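Local coordinates for protein 2-aminomuconic 6-semialdehyde dehydrogenase (Pseudomonas sp., PDB 7BZV) that oxidises 2-aminomuconic 6-semialdehyde with NAD+ as cofactor in the meta-cleavage pathway of 2-aminophenol catabolism, working as a tetramer of the aldehyde dehydrogenase family, at residues G55-T60 / G197-V202; W68-A73 / F113-A118; V316-E321 / G362-N367; K3-F8 / V30-H35. All coordinates share one frame; numbering follows the deposited sequence.

Contact 1 (G55-T60 / G197-V202)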
# COMPACT_ATOMS: atom_id res chain seq x y z
N GLY B 55 -14.84 -29.38 0.47
CA GLY B 55 -14.52 -29.97 1.75
C GLY B 55 -13.60 -29.12 2.61
O GLY B 55 -13.66 -27.88 2.56
N GLU B 56 -12.75 -29.80 3.38
CA GLU B 56 -11.85 -29.18 4.34
C GLU B 56 -11.06 -28.02 3.73
O GLU B 56 -10.96 -26.95 4.33
CB GLU B 56 -10.88 -30.24 4.87
CG GLU B 56 -9.93 -29.72 5.97
CD GLU B 56 -9.01 -30.80 6.54
OE1 GLU B 56 -9.32 -31.98 6.41
OE2 GLU B 56 -7.97 -30.46 7.15
N TRP B 57 -10.46 -28.22 2.55
CA TRP B 57 -9.62 -27.17 1.96
C TRP B 57 -10.43 -25.90 1.71
O TRP B 57 -9.94 -24.79 1.92
CB TRP B 57 -9.00 -27.68 0.66
CG TRP B 57 -7.83 -26.80 0.16
CD1 TRP B 57 -7.80 -26.06 -0.98
CD2 TRP B 57 -6.57 -26.59 0.81
NE1 TRP B 57 -6.61 -25.39 -1.07
CE2 TRP B 57 -5.83 -25.72 -0.00
CE3 TRP B 57 -5.99 -27.08 1.99
CZ2 TRP B 57 -4.53 -25.32 0.32
CZ3 TRP B 57 -4.71 -26.69 2.31
CH2 TRP B 57 -3.99 -25.82 1.48
N GLY B 58 -11.68 -26.06 1.27
CA GLY B 58 -12.55 -24.93 0.99
C GLY B 58 -12.93 -24.17 2.22
O GLY B 58 -13.39 -23.03 2.12
N ARG B 59 -12.75 -24.77 3.39
CA ARG B 59 -13.05 -24.10 4.64
C ARG B 59 -11.80 -23.60 5.35
O ARG B 59 -11.93 -23.09 6.46
CB ARG B 59 -13.82 -25.05 5.57
CG ARG B 59 -15.19 -25.47 5.05
CD ARG B 59 -15.94 -26.38 6.02
NE ARG B 59 -15.15 -27.52 6.51
CZ ARG B 59 -15.21 -28.75 5.99
NH1 ARG B 59 -16.02 -29.00 4.97
NH2 ARG B 59 -14.47 -29.73 6.51
N THR B 60 -10.60 -23.74 4.78
CA THR B 60 -9.41 -23.25 5.47
C THR B 60 -9.43 -21.74 5.57
O THR B 60 -9.87 -21.03 4.67
CB THR B 60 -8.12 -23.65 4.74
OG1 THR B 60 -8.17 -23.16 3.40
CG2 THR B 60 -7.95 -25.18 4.77
N GLY B 197 -0.35 -34.09 5.16
CA GLY B 197 -1.78 -34.22 5.32
C GLY B 197 -2.61 -33.26 4.51
O GLY B 197 -3.78 -33.04 4.86
N ILE B 198 -2.08 -32.69 3.44
CA ILE B 198 -2.89 -31.87 2.55
C ILE B 198 -4.11 -32.69 2.13
O ILE B 198 -3.97 -33.84 1.72
CB ILE B 198 -2.07 -31.41 1.33
CG1 ILE B 198 -0.98 -30.41 1.77
CG2 ILE B 198 -2.98 -30.85 0.25
CD1 ILE B 198 -1.52 -29.03 2.15
N PRO B 199 -5.32 -32.14 2.20
CA PRO B 199 -6.50 -32.94 1.89
C PRO B 199 -6.43 -33.51 0.46
O PRO B 199 -5.89 -32.86 -0.44
CB PRO B 199 -7.65 -31.95 2.05
CG PRO B 199 -7.17 -31.03 3.10
CD PRO B 199 -5.69 -30.85 2.81
N PRO B 200 -6.95 -34.71 0.28
CA PRO B 200 -6.93 -35.28 -1.09
C PRO B 200 -7.73 -34.43 -2.05
O PRO B 200 -8.74 -33.82 -1.68
CB PRO B 200 -7.54 -36.69 -0.90
CG PRO B 200 -8.30 -36.63 0.39
CD PRO B 200 -7.56 -35.62 1.26
N GLY B 201 -7.25 -34.36 -3.28
CA GLY B 201 -7.82 -33.51 -4.30
C GLY B 201 -7.22 -32.12 -4.36
O GLY B 201 -7.36 -31.44 -5.39
N VAL B 202 -6.56 -31.68 -3.28
CA VAL B 202 -5.96 -30.34 -3.28
C VAL B 202 -4.76 -30.29 -4.22
O VAL B 202 -4.61 -29.35 -5.01
CB VAL B 202 -5.56 -29.91 -1.86
CG1 VAL B 202 -4.78 -28.55 -1.92
CG2 VAL B 202 -6.79 -29.82 -1.01
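The loop between helices 39-52 and 62-78 meets the loop that leads from helix 184-196 into strand 203-205. The indole of W57 carries the contact. Its CG lies anti to the backbone N (chi1 -165°), which swings the ring toward 197-202. V202 sits over one ring face with both methyls. V202 CG1 stands 3.7 Å from the centroid of the W57 five-membered ring, a CH-pi contact close to the ring normal. V202 CG2 approaches W57 CG to 3.4 Å, a tight fit. At the six-membered ring, I198 CD1 comes obliquely to 4.0 Å from W57 CZ3. P199 CD lies 3.9 Å from W57 CE3, and the P199 and W57 side chains cross at about a right angle. E56, extended, brings its carboxylate carbon CD to 3.9 Å from P199 CG. No hydrogen bond joins the two loops. W57 NE1 bonds instead to the carbonyl O of N172. W57 O accepts from both T60 N and T60 OG1. G197 is the C-prime residue of the Schellman motif that ends helix 184-196. The contact packs an inter-helix tryptophan onto a helix-to-strand connection of the parallel alpha/beta part of the aldehyde dehydrogenase fold.

Contact 2 (W68-A73 / F113-A118); sequences WLRRIA and FADILA
R70 and D115 make the polar half of this contact. R70 NH2 donates to D115 OD1 at 2.9 Å with an N-H...O angle of 152°, forming a salt bridge. The oxygen lies in the guanidinium plane at its edge and is met nearly along its own C-O axis. The two flat groups are turned 66° apart, and of the R70 nitrogens NH2 alone bonds the carboxylate directly within this pair. A water makes the second link. It accepts from R70 NE at 2.9 Å and donates to D115 OD1 at 2.7 Å. R70 reaches across because its chain is extended from CG to NE. On the way it passes A114, whose CB lies 3.8 Å from R70 NE. The apolar half lies beside it. L69 CB meets A114 CB at 3.9 Å, and L69 CD1 rests 3.7 Å from A114 CA. An alanine at R70 would remove the guanidinium and would probably cost D115 its bridge within the chain and the water link, and weaken the pairing with the second subunit. The contact is an antiparallel helix pair, 62-78 against 95-119, with local axes 9.7 Å apart at 169°. The small side chain of A114 faces L69 where the backbones come nearest. R70 NH2 also bridges to D115 OD1 of the second subunit, and D115 OD1 to R70 NH2 of that subunit. The two R70 NH2 groups come close there, and the D115 carboxylates probably offset the like charges. Further out, helix 156-169 meets L69 and L117 through A169, while F113 turns to helix 468-474.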
# COMPACT_ATOMS: atom_id res chain seq x y z
N TRP B 68 -0.05 -24.49 6.55
CA TRP B 68 0.13 -25.59 5.60
C TRP B 68 1.36 -25.34 4.73
O TRP B 68 2.18 -26.24 4.52
CB TRP B 68 -1.10 -25.75 4.71
CG TRP B 68 -2.26 -26.51 5.28
CD1 TRP B 68 -3.53 -26.04 5.49
CD2 TRP B 68 -2.28 -27.88 5.67
NE1 TRP B 68 -4.33 -27.02 6.01
CE2 TRP B 68 -3.59 -28.17 6.12
CE3 TRP B 68 -1.32 -28.89 5.68
CZ2 TRP B 68 -3.96 -29.43 6.57
CZ3 TRP B 68 -1.69 -30.13 6.12
CH2 TRP B 68 -2.99 -30.39 6.58
N LEU B 69 1.49 -24.11 4.21
CA LEU B 69 2.60 -23.79 3.32
C LEU B 69 3.93 -24.00 4.05
O LEU B 69 4.90 -24.47 3.46
CB LEU B 69 2.51 -22.34 2.82
CG LEU B 69 1.33 -22.05 1.89
CD1 LEU B 69 1.24 -20.52 1.69
CD2 LEU B 69 1.50 -22.72 0.59
N ARG B 70 3.97 -23.63 5.33
CA ARG B 70 5.19 -23.82 6.11
C ARG B 70 5.42 -25.30 6.43
O ARG B 70 6.57 -25.76 6.45
CB ARG B 70 5.11 -22.97 7.38
CG ARG B 70 5.31 -21.50 7.09
CD ARG B 70 4.96 -20.57 8.30
NE ARG B 70 5.17 -19.16 7.97
CZ ARG B 70 4.71 -18.14 8.70
NH1 ARG B 70 4.01 -18.35 9.82
NH2 ARG B 70 4.95 -16.91 8.31
N ARG B 71 4.36 -26.07 6.69
CA ARG B 71 4.54 -27.50 6.93
C ARG B 71 5.05 -28.19 5.68
O ARG B 71 5.90 -29.08 5.76
CB ARG B 71 3.22 -28.13 7.40
CG ARG B 71 2.63 -27.41 8.59
CD ARG B 71 2.20 -28.37 9.66
NE ARG B 71 0.90 -28.97 9.36
CZ ARG B 71 0.71 -30.25 9.08
NH1 ARG B 71 1.74 -31.09 9.06
NH2 ARG B 71 -0.52 -30.70 8.84
N ILE B 72 4.56 -27.77 4.51
CA ILE B 72 5.09 -28.28 3.25
C ILE B 72 6.58 -27.97 3.13
O ILE B 72 7.39 -28.85 2.80
CB ILE B 72 4.31 -27.71 2.06
CG1 ILE B 72 2.93 -28.35 1.98
CG2 ILE B 72 5.13 -27.92 0.77
CD1 ILE B 72 1.90 -27.58 1.11
N ALA B 73 6.95 -26.71 3.35
CA ALA B 73 8.35 -26.34 3.23
C ALA B 73 9.22 -27.10 4.23
O ALA B 73 10.32 -27.52 3.89
CB ALA B 73 8.51 -24.83 3.44
N PHE B 113 5.70 -17.15 0.16
CA PHE B 113 4.26 -16.91 -0.02
C PHE B 113 3.49 -17.14 1.27
O PHE B 113 2.42 -16.56 1.44
CB PHE B 113 3.70 -17.73 -1.20
CG PHE B 113 4.04 -17.11 -2.51
CD1 PHE B 113 3.47 -15.90 -2.86
CD2 PHE B 113 5.02 -17.65 -3.33
CE1 PHE B 113 3.82 -15.25 -4.02
CE2 PHE B 113 5.38 -16.99 -4.51
CZ PHE B 113 4.78 -15.79 -4.85
N ALA B 114 3.99 -17.98 2.18
CA ALA B 114 3.35 -18.02 3.48
C ALA B 114 3.39 -16.65 4.17
O ALA B 114 2.39 -16.19 4.73
CB ALA B 114 4.02 -19.09 4.34
N ASP B 115 4.56 -15.98 4.14
CA ASP B 115 4.71 -14.65 4.72
C ASP B 115 3.80 -13.64 4.03
O ASP B 115 3.12 -12.85 4.69
CB ASP B 115 6.17 -14.17 4.62
CG ASP B 115 7.14 -14.96 5.48
OD1 ASP B 115 6.73 -15.70 6.41
OD2 ASP B 115 8.34 -14.89 5.19
N ILE B 116 3.78 -13.65 2.69
CA ILE B 116 2.94 -12.70 1.94
C ILE B 116 1.47 -12.89 2.27
O ILE B 116 0.73 -11.93 2.48
CB ILE B 116 3.17 -12.87 0.43
CG1 ILE B 116 4.55 -12.28 0.16
CG2 ILE B 116 2.09 -12.14 -0.39
CD1 ILE B 116 5.26 -12.85 -0.98
N LEU B 117 1.04 -14.14 2.35
CA LEU B 117 -0.35 -14.41 2.71
C LEU B 117 -0.64 -13.95 4.12
O LEU B 117 -1.69 -13.36 4.39
CB LEU B 117 -0.65 -15.91 2.58
CG LEU B 117 -2.07 -16.38 2.91
CD1 LEU B 117 -3.12 -15.69 2.05
CD2 LEU B 117 -2.14 -17.94 2.78
N ALA B 118 0.30 -14.19 5.04
CA ALA B 118 0.04 -13.84 6.43
C ALA B 118 -0.23 -12.35 6.61
O ALA B 118 -1.06 -11.97 7.44
CB ALA B 118 1.22 -14.27 7.32
O HOH W 1 7.22 -18.36 6.14

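Contact 3 (V316-E321 / G362-N367)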
# COMPACT_ATOMS: atom_id res chain seq x y z
N VAL B 316 33.55 -28.50 -16.66
CA VAL B 316 32.48 -29.26 -17.31
C VAL B 316 32.77 -30.74 -17.05
O VAL B 316 33.62 -31.34 -17.72
CB VAL B 316 32.42 -28.96 -18.81
CG1 VAL B 316 31.21 -29.65 -19.45
CG2 VAL B 316 32.41 -27.47 -19.03
N ASP B 317 32.10 -31.34 -16.08
CA ASP B 317 32.56 -32.66 -15.62
C ASP B 317 31.41 -33.33 -14.88
O ASP B 317 30.29 -32.82 -14.86
CB ASP B 317 33.77 -32.52 -14.70
CG ASP B 317 34.76 -33.66 -14.85
OD1 ASP B 317 34.39 -34.86 -14.77
OD2 ASP B 317 35.94 -33.33 -15.05
N TRP B 318 31.72 -34.45 -14.23
CA TRP B 318 30.77 -35.18 -13.40
C TRP B 318 29.93 -34.24 -12.55
O TRP B 318 30.48 -33.51 -11.71
CB TRP B 318 31.51 -36.12 -12.46
CG TRP B 318 32.06 -37.31 -13.15
CD1 TRP B 318 33.38 -37.62 -13.35
CD2 TRP B 318 31.31 -38.37 -13.74
NE1 TRP B 318 33.49 -38.81 -14.04
CE2 TRP B 318 32.23 -39.29 -14.29
CE3 TRP B 318 29.95 -38.62 -13.87
CZ2 TRP B 318 31.83 -40.44 -14.94
CZ3 TRP B 318 29.55 -39.76 -14.52
CH2 TRP B 318 30.49 -40.67 -15.05
N PRO B 319 28.59 -34.24 -12.71
CA PRO B 319 27.77 -33.27 -11.95
C PRO B 319 27.78 -33.48 -10.45
O PRO B 319 27.55 -32.52 -9.70
CB PRO B 319 26.37 -33.47 -12.53
CG PRO B 319 26.61 -33.83 -13.97
CD PRO B 319 27.85 -34.79 -13.85
N HIS B 320 28.05 -34.69 -9.98
CA HIS B 320 28.03 -34.94 -8.55
C HIS B 320 29.28 -34.42 -7.85
O HIS B 320 29.28 -34.37 -6.62
CB HIS B 320 27.87 -36.43 -8.26
CG HIS B 320 28.97 -37.26 -8.82
ND1 HIS B 320 28.96 -37.73 -10.11
CD2 HIS B 320 30.14 -37.67 -8.28
CE1 HIS B 320 30.06 -38.42 -10.34
NE2 HIS B 320 30.80 -38.39 -9.24
N GLU B 321 30.32 -34.02 -8.58
CA GLU B 321 31.52 -33.49 -7.93
C GLU B 321 31.30 -32.04 -7.52
O GLU B 321 30.72 -31.24 -8.27
CB GLU B 321 32.73 -33.58 -8.87
CG GLU B 321 33.28 -35.03 -8.93
CD GLU B 321 34.34 -35.26 -10.01
OE1 GLU B 321 35.07 -34.31 -10.36
OE2 GLU B 321 34.47 -36.40 -10.47
N GLY B 362 35.50 -39.98 -23.02
CA GLY B 362 36.05 -41.31 -23.11
C GLY B 362 35.34 -42.35 -22.27
O GLY B 362 35.93 -43.40 -21.98
N ASP B 363 34.11 -42.09 -21.86
CA ASP B 363 33.36 -43.05 -21.06
C ASP B 363 31.88 -42.93 -21.42
O ASP B 363 31.53 -42.39 -22.48
CB ASP B 363 33.67 -42.84 -19.57
CG ASP B 363 33.42 -41.40 -19.10
OD1 ASP B 363 32.43 -40.77 -19.53
OD2 ASP B 363 34.21 -40.90 -18.28
N GLU B 364 31.03 -43.49 -20.57
CA GLU B 364 29.59 -43.52 -20.82
C GLU B 364 28.99 -42.12 -20.97
O GLU B 364 27.94 -41.96 -21.59
CB GLU B 364 28.91 -44.27 -19.67
CG GLU B 364 29.05 -43.60 -18.29
CD GLU B 364 30.23 -44.12 -17.47
OE1 GLU B 364 30.13 -44.14 -16.21
OE2 GLU B 364 31.26 -44.50 -18.06
N ARG B 365 29.65 -41.10 -20.42
CA ARG B 365 29.14 -39.74 -20.54
C ARG B 365 29.00 -39.34 -21.99
O ARG B 365 28.24 -38.42 -22.30
CB ARG B 365 30.07 -38.74 -19.83
CG ARG B 365 29.97 -38.77 -18.32
CD ARG B 365 30.96 -37.80 -17.69
NE ARG B 365 32.29 -38.39 -17.50
CZ ARG B 365 33.33 -37.73 -17.01
NH1 ARG B 365 33.18 -36.45 -16.67
NH2 ARG B 365 34.50 -38.33 -16.85
N ASP B 366 29.71 -40.01 -22.90
CA ASP B 366 29.61 -39.62 -24.30
C ASP B 366 28.29 -40.06 -24.94
O ASP B 366 27.99 -39.59 -26.04
CB ASP B 366 30.80 -40.19 -25.07
CG ASP B 366 32.13 -39.58 -24.62
OD1 ASP B 366 32.19 -38.34 -24.47
OD2 ASP B 366 33.12 -40.33 -24.41
N ASN B 367 27.52 -40.93 -24.29
CA ASN B 367 26.15 -41.18 -24.73
C ASN B 367 25.17 -40.21 -24.08
O ASN B 367 23.97 -40.32 -24.33
CB ASN B 367 25.72 -42.62 -24.43
CG ASN B 367 26.63 -43.64 -25.11
OD1 ASN B 367 27.05 -43.47 -26.26
ND2 ASN B 367 26.93 -44.70 -24.39
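Stacking comes first here. The guanidinium of R365 lies flat on W318, with centres 3.4 Å apart and planes at 21°. R365 CZ stands over the five-membered ring of W318 in a cation-pi contact. R365 CD sits almost exactly on the normal of the W318 six-membered ring, 3.7 Å from its centroid, as a CH-pi contact. The bend of R365 at chi3 (-86°) lets aliphatic chain and charged head share the same ring face. W318 NE1 and R365 NH2 are close, but both are donors and form no bond. At the ring edge, E364 OE1 comes to 3.7 Å from W318 CH2.

The ionic contacts hold the guanidinium from its rim. R365 NH1 donates to D317 OD1 at 2.8 Å, meeting it from above the carboxylate plane. That same oxygen takes W318 N through its anti lone pair. D363 grips R365 side-on: R365 NH2 gives to D363 OD2 at 3.0 Å and R365 NE to D363 OD1 at 3.1 Å. D363 OD1 also accepts from R365 N, closing an Asx turn. A leucine in place of R365 would remove the cationic head, and would probably lose the flat cation-pi stack on W318 and leave D317 and D363 without their shared counter-charge.

W370 also packs on R365. The contact joins the loop between helices 297-312 and 332-348 to a 3-10 turn in the loop between strands 351-354 and 374-377.

Contact 4 (K3-F8 / V30-H35); sequences KQYRNF and VVAVVH
H35 places CG anti to its carbonyl carbon (chi1 -61°), and Q4 does the same before bending at chi2 (-59°). The two ends meet on one side of the strands. H35 NE2 donates to Q4 OE1 at 2.8 Å, in the carbonyl plane and on a lone pair. The amide and imidazole planes stand nearly perpendicular. H35 ND1 bonds to S16 N, so both ring nitrogens have partners. R6 CG lies over one face of the imidazole, a CH-pi contact. V33 CG1, in the crowded chi1 position, runs beside Q4 and comes to 3.0 Å from Q4 NE2, which is tight. Q4 NE2 bonds to M2 O. The backbones form a parallel pair inside a four-stranded mixed sheet. V33 N donates to K3 O and Y5 N to V33 O, both at 3.0 Å. H35 N to Y5 O follows at 3.2 Å. On the opposite face, that of Y5, A32 and V34, A32 CB touches Y5 CD2 at 3.5 Å. V31 and A32 form a classic beta bulge against D22 of the next strand, 19-23. N7 ND2 gives H35 O a bond of 2.9 Å from above the carbonyl plane. N7 is held further by V14 O and by H207 N, which bonds to its OD1.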
# COMPACT_ATOMS: atom_id res chain seq x y z
N LYS B 3 12.87 -47.14 -10.45
CA LYS B 3 11.94 -46.19 -9.87
C LYS B 3 10.70 -46.02 -10.75
O LYS B 3 10.80 -45.91 -11.97
CB LYS B 3 12.67 -44.86 -9.70
CG LYS B 3 12.40 -44.04 -8.42
CD LYS B 3 13.64 -43.19 -8.00
CE LYS B 3 14.39 -42.64 -9.22
NZ LYS B 3 15.60 -41.80 -8.90
N GLN B 4 9.54 -46.01 -10.10
CA GLN B 4 8.29 -45.61 -10.74
C GLN B 4 7.93 -44.20 -10.27
O GLN B 4 7.98 -43.91 -9.07
CB GLN B 4 7.14 -46.56 -10.40
CG GLN B 4 7.38 -48.03 -10.72
CD GLN B 4 7.67 -48.26 -12.19
OE1 GLN B 4 6.82 -48.04 -13.06
NE2 GLN B 4 8.88 -48.70 -12.48
N TYR B 5 7.57 -43.35 -11.22
CA TYR B 5 7.03 -42.02 -10.95
C TYR B 5 5.57 -42.09 -11.37
O TYR B 5 5.25 -42.15 -12.56
CB TYR B 5 7.85 -40.96 -11.69
CG TYR B 5 9.20 -40.61 -11.06
CD1 TYR B 5 9.35 -40.54 -9.68
CD2 TYR B 5 10.32 -40.35 -11.85
CE1 TYR B 5 10.58 -40.19 -9.10
CE2 TYR B 5 11.55 -40.02 -11.29
CZ TYR B 5 11.67 -39.94 -9.91
OH TYR B 5 12.88 -39.61 -9.33
N ARG B 6 4.68 -42.17 -10.38
CA ARG B 6 3.26 -42.37 -10.65
C ARG B 6 2.50 -41.06 -10.59
O ARG B 6 3.01 -40.03 -10.13
CB ARG B 6 2.66 -43.37 -9.66
CG ARG B 6 3.27 -44.76 -9.73
CD ARG B 6 2.83 -45.66 -8.58
NE ARG B 6 3.04 -45.01 -7.29
CZ ARG B 6 4.13 -45.16 -6.54
NH1 ARG B 6 5.11 -45.96 -6.96
NH2 ARG B 6 4.23 -44.52 -5.38
N ASN B 7 1.26 -41.10 -11.07
CA ASN B 7 0.35 -39.98 -10.90
C ASN B 7 -0.21 -39.97 -9.48
O ASN B 7 -0.19 -40.99 -8.77
CB ASN B 7 -0.81 -40.07 -11.90
CG ASN B 7 -0.35 -40.20 -13.33
OD1 ASN B 7 -0.07 -39.21 -13.99
ND2 ASN B 7 -0.29 -41.44 -13.82
N PHE B 8 -0.72 -38.81 -9.07
CA PHE B 8 -1.32 -38.64 -7.74
C PHE B 8 -2.62 -37.87 -7.92
O PHE B 8 -2.60 -36.67 -8.19
CB PHE B 8 -0.32 -37.94 -6.80
CG PHE B 8 -0.74 -37.91 -5.36
CD1 PHE B 8 -0.74 -39.06 -4.60
CD2 PHE B 8 -1.13 -36.71 -4.76
CE1 PHE B 8 -1.14 -39.04 -3.27
CE2 PHE B 8 -1.54 -36.67 -3.44
CZ PHE B 8 -1.53 -37.83 -2.68
N VAL B 30 18.53 -44.83 -18.35
CA VAL B 30 17.20 -44.69 -17.76
C VAL B 30 17.34 -44.63 -16.25
O VAL B 30 18.10 -45.41 -15.66
CB VAL B 30 16.28 -45.85 -18.20
CG1 VAL B 30 14.96 -45.76 -17.46
CG2 VAL B 30 16.07 -45.83 -19.72
N VAL B 31 16.63 -43.71 -15.60
CA VAL B 31 16.64 -43.62 -14.14
C VAL B 31 15.27 -43.81 -13.52
O VAL B 31 15.18 -43.99 -12.30
CB VAL B 31 17.27 -42.30 -13.65
CG1 VAL B 31 18.74 -42.24 -14.00
CG2 VAL B 31 16.55 -41.11 -14.26
N ALA B 32 14.20 -43.82 -14.32
CA ALA B 32 12.86 -44.12 -13.82
C ALA B 32 11.96 -44.36 -15.03
O ALA B 32 12.32 -44.04 -16.16
CB ALA B 32 12.31 -42.98 -12.96
N VAL B 33 10.77 -44.90 -14.76
CA VAL B 33 9.72 -44.90 -15.76
C VAL B 33 8.48 -44.22 -15.18
O VAL B 33 8.20 -44.27 -13.98
CB VAL B 33 9.41 -46.33 -16.28
CG1 VAL B 33 9.26 -47.29 -15.15
CG2 VAL B 33 8.17 -46.30 -17.17
N VAL B 34 7.74 -43.56 -16.07
CA VAL B 34 6.73 -42.58 -15.72
C VAL B 34 5.40 -43.01 -16.31
O VAL B 34 5.35 -43.42 -17.48
CB VAL B 34 7.13 -41.20 -16.26
CG1 VAL B 34 6.24 -40.08 -15.64
CG2 VAL B 34 8.60 -40.97 -16.02
N HIS B 35 4.33 -42.87 -15.53
CA HIS B 35 3.01 -43.37 -15.90
C HIS B 35 2.17 -42.23 -16.47
O HIS B 35 1.82 -41.30 -15.74
CB HIS B 35 2.33 -43.99 -14.70
CG HIS B 35 3.07 -45.16 -14.14
ND1 HIS B 35 2.55 -46.44 -14.13
CD2 HIS B 35 4.30 -45.25 -13.59
CE1 HIS B 35 3.43 -47.26 -13.57
NE2 HIS B 35 4.50 -46.57 -13.24

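From the N terminus, contact 4 closes first and pairs strand 3-9 with strand 30-35 in the small mixed sheet. Contact 1 opens next, in the loop after helix 39-52, and closes only at the loop before strand 203-205. Contact 2 opens and closes within that span, joining helices 62-78 and 95-119. Contacts 1 and 2 also touch: W68 packs on W57 and I198, and I72 meets I198. Contact 3 follows in series and ties two loops of the part of the chain that holds the seven-stranded sheet. Its centre is about 44 Å from that of contact 1 and about 24 Å from that of contact 4.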